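PDB 6SMO: PKS_KS domain-containing protein from Photorhabdus luminescens subsp. laumondii, which probably acts as a 3-oxoacyl-[acyl-carrier-protein] synthase of the thiolase-like superfamily, condensing an acyl group with a carrier-protein-bound extender unit. Local coordinates for residues 199-204 and 213-218. Residues are numbered along the deposited sequence; the frame is centred on the assembly and turned at random.
Sequences GIAMEH and MLAGAS
Ala201 and His204 pack against Met213 and Ala215 in a buried, largely apolar helix-on-sheet contact within the N-terminal domain of this thiolase-like ketosynthase. It is the helix-to-second-strand half of a beta-alpha-beta crossover from strand 184-185 through helix 193-206 to the parallel strand 212-219, with strand 123-128 between the two in the sheet. Residues 199-204 accordingly run almost antiparallel to residues 213-218 (171°), with the segment axes 8.5 Å apart at their closest. The methyl of Ala201 points at the sheet and sits between two strand residues, its CB lying 3.6 Å from Ala215 CB and equally near Met213 CG. The alternation of the strand places Met213 and Ala215 on the helix-facing side, while Leu214 turns to the other face, where it touches Met108 of helix 95-111.

Met213 leaves the strand with CG anti to its own nitrogen (chi1 -154°) and then bends at chi2 (79°), which carries its sulfur and terminal methyl along to His204. There CE comes within 3.5 Å of His204 ND1, approaching the imidazole obliquely. SD is 4.9 Å from the ring centroid, a slanted Met-aromatic contact. On the sheet side, Leu269 of strand 263-271 also touches Ala201. The far nitrogen of the imidazole, NE2, is hydrogen-bonded to Tyr168 OH of the partner Ketoacyl_synth_N domain-containing protein, whose ring stands roughly perpendicular to that of His204.

No hydrogen bond links the two segments, so the helix rests on the strand through van der Waals packing, whereas the NE2 side of His204 bonds to Tyr168 of the partner chain.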
ATOM      1  N   GLY B 199     -12.188  -3.229   2.280  1.00 32.14           N
ATOM      2  CA  GLY B 199     -12.933  -2.483   1.247  1.00 32.76           C
ATOM      3  C   GLY B 199     -13.070  -3.268  -0.048  1.00 33.33           C
ATOM      4  O   GLY B 199     -14.206  -3.373  -0.552  1.00 33.85           O
ATOM      5  N   ILE B 200     -11.959  -3.796  -0.576  1.00 33.61           N
ATOM      6  CA  ILE B 200     -11.927  -4.572  -1.852  1.00 33.87           C
ATOM      7  C   ILE B 200     -12.612  -5.929  -1.628  1.00 33.92           C
ATOM      8  O   ILE B 200     -13.257  -6.420  -2.574  1.00 33.32           O
ATOM      9  CB  ILE B 200     -10.489  -4.716  -2.398  1.00 34.34           C
ATOM     10  CG1 ILE B 200     -10.488  -5.044  -3.895  1.00 34.85           C
ATOM     11  CG2 ILE B 200      -9.681  -5.731  -1.601  1.00 34.25           C
ATOM     12  CD1 ILE B 200      -9.187  -4.726  -4.593  1.00 35.14           C
ATOM     13  N   ALA B 201     -12.476  -6.499  -0.424  1.00 34.06           N
ATOM     14  CA  ALA B 201     -13.134  -7.756   0.009  1.00 34.56           C
ATOM     15  C   ALA B 201     -14.656  -7.565   0.034  1.00 35.17           C
ATOM     16  O   ALA B 201     -15.373  -8.486  -0.403  1.00 34.96           O
ATOM     17  CB  ALA B 201     -12.612  -8.174   1.363  1.00 34.23           C
ATOM     18  N   MET B 202     -15.119  -6.413   0.532  1.00 36.11           N
ATOM     19  CA  MET B 202     -16.556  -6.022   0.582  1.00 37.50           C
ATOM     20  C   MET B 202     -17.108  -5.920  -0.846  1.00 37.75           C
ATOM     21  O   MET B 202     -18.240  -6.393  -1.075  1.00 37.99           O
ATOM     22  CB  MET B 202     -16.732  -4.677   1.295  1.00 38.55           C
ATOM     23  CG  MET B 202     -18.181  -4.306   1.562  1.00 39.86           C
ATOM     24  SD  MET B 202     -18.409  -2.527   1.814  1.00 41.54           S
ATOM     25  CE  MET B 202     -18.182  -1.926   0.140  1.00 41.35           C
ATOM     26  N   GLU B 203     -16.337  -5.324  -1.763  1.00 37.46           N
ATOM     27  CA  GLU B 203     -16.724  -5.103  -3.183  1.00 37.99           C
ATOM     28  C   GLU B 203     -16.889  -6.455  -3.892  1.00 37.88           C
ATOM     29  O   GLU B 203     -17.883  -6.608  -4.630  1.00 37.82           O
ATOM     30  CB  GLU B 203     -15.694  -4.217  -3.889  1.00 38.71           C
ATOM     31  CG  GLU B 203     -15.781  -2.756  -3.481  1.00 39.25           C
ATOM     32  CD  GLU B 203     -14.598  -1.900  -3.901  1.00 40.14           C
ATOM     33  OE1 GLU B 203     -14.393  -0.836  -3.280  1.00 41.07           O
ATOM     34  OE2 GLU B 203     -13.885  -2.295  -4.845  1.00 41.13           O
ATOM     35  N   HIS B 204     -15.960  -7.392  -3.672  1.00 37.22           N
ATOM     36  CA  HIS B 204     -15.985  -8.766  -4.248  1.00 37.23           C
ATOM     37  C   HIS B 204     -17.299  -9.465  -3.881  1.00 37.31           C
ATOM     38  O   HIS B 204     -17.924 -10.053  -4.786  1.00 38.27           O
ATOM     39  CB  HIS B 204     -14.769  -9.587  -3.787  1.00 36.69           C
ATOM     40  CG  HIS B 204     -13.532  -9.332  -4.579  1.00 36.76           C
ATOM     41  ND1 HIS B 204     -12.378  -8.830  -4.009  1.00 36.80           N
ATOM     42  CD2 HIS B 204     -13.261  -9.509  -5.890  1.00 36.82           C
ATOM     43  CE1 HIS B 204     -11.451  -8.707  -4.936  1.00 36.79           C
ATOM     44  NE2 HIS B 204     -11.967  -9.117  -6.098  1.00 36.73           N
ATOM     45  N   MET B 213     -14.811 -14.464   1.852  1.00 34.08           N
ATOM     46  CA  MET B 213     -13.596 -13.630   1.642  1.00 33.41           C
ATOM     47  C   MET B 213     -12.832 -13.476   2.964  1.00 32.55           C
ATOM     48  O   MET B 213     -13.409 -12.929   3.924  1.00 31.86           O
ATOM     49  CB  MET B 213     -13.972 -12.247   1.096  1.00 33.43           C
ATOM     50  CG  MET B 213     -12.869 -11.597   0.284  1.00 33.35           C
ATOM     51  SD  MET B 213     -12.756 -12.253  -1.398  1.00 33.80           S
ATOM     52  CE  MET B 213     -11.255 -11.451  -1.960  1.00 33.73           C
ATOM     53  N   LEU B 214     -11.584 -13.952   3.003  1.00 32.23           N
ATOM     54  CA  LEU B 214     -10.646 -13.777   4.145  1.00 31.88           C
ATOM     55  C   LEU B 214      -9.892 -12.455   3.956  1.00 31.79           C
ATOM     56  O   LEU B 214      -9.043 -12.383   3.046  1.00 31.81           O
ATOM     57  CB  LEU B 214      -9.690 -14.974   4.202  1.00 31.40           C
ATOM     58  CG  LEU B 214      -8.864 -15.099   5.482  1.00 31.30           C
ATOM     59  CD1 LEU B 214      -8.660 -16.559   5.860  1.00 31.43           C
ATOM     60  CD2 LEU B 214      -7.523 -14.393   5.345  1.00 31.15           C
ATOM     61  N   ALA B 215     -10.205 -11.448   4.778  1.00 31.87           N
ATOM     62  CA  ALA B 215      -9.683 -10.066   4.672  1.00 31.91           C
ATOM     63  C   ALA B 215      -9.002  -9.658   5.985  1.00 31.83           C
ATOM     64  O   ALA B 215      -9.319 -10.259   7.030  1.00 32.24           O
ATOM     65  CB  ALA B 215     -10.809  -9.125   4.320  1.00 32.25           C
ATOM     66  N   GLY B 216      -8.102  -8.672   5.918  1.00 31.52           N
ATOM     67  CA  GLY B 216      -7.393  -8.108   7.085  1.00 31.55           C
ATOM     68  C   GLY B 216      -6.016  -7.582   6.717  1.00 31.38           C
ATOM     69  O   GLY B 216      -5.832  -7.161   5.557  1.00 31.21           O
ATOM     70  N   ALA B 217      -5.082  -7.598   7.674  1.00 31.47           N
ATOM     71  CA  ALA B 217      -3.685  -7.136   7.500  1.00 31.61           C
ATOM     72  C   ALA B 217      -2.779  -7.741   8.582  1.00 31.87           C
ATOM     73  O   ALA B 217      -3.261  -7.960   9.710  1.00 31.29           O
ATOM     74  CB  ALA B 217      -3.639  -5.629   7.526  1.00 31.48           C
ATOM     75  N   SER B 218      -1.505  -7.919   8.242  1.00 32.34           N
ATOM     76  CA  SER B 218      -0.435  -8.422   9.135  1.00 33.01           C
ATOM     77  C   SER B 218       0.756  -7.467   9.062  1.00 34.14           C
ATOM     78  O   SER B 218       1.052  -7.034   7.976  1.00 33.89           O
ATOM     79  CB  SER B 218      -0.030  -9.799   8.748  1.00 32.87           C
ATOM     80  OG  SER B 218       0.898 -10.329   9.661  1.00 32.73           O
TER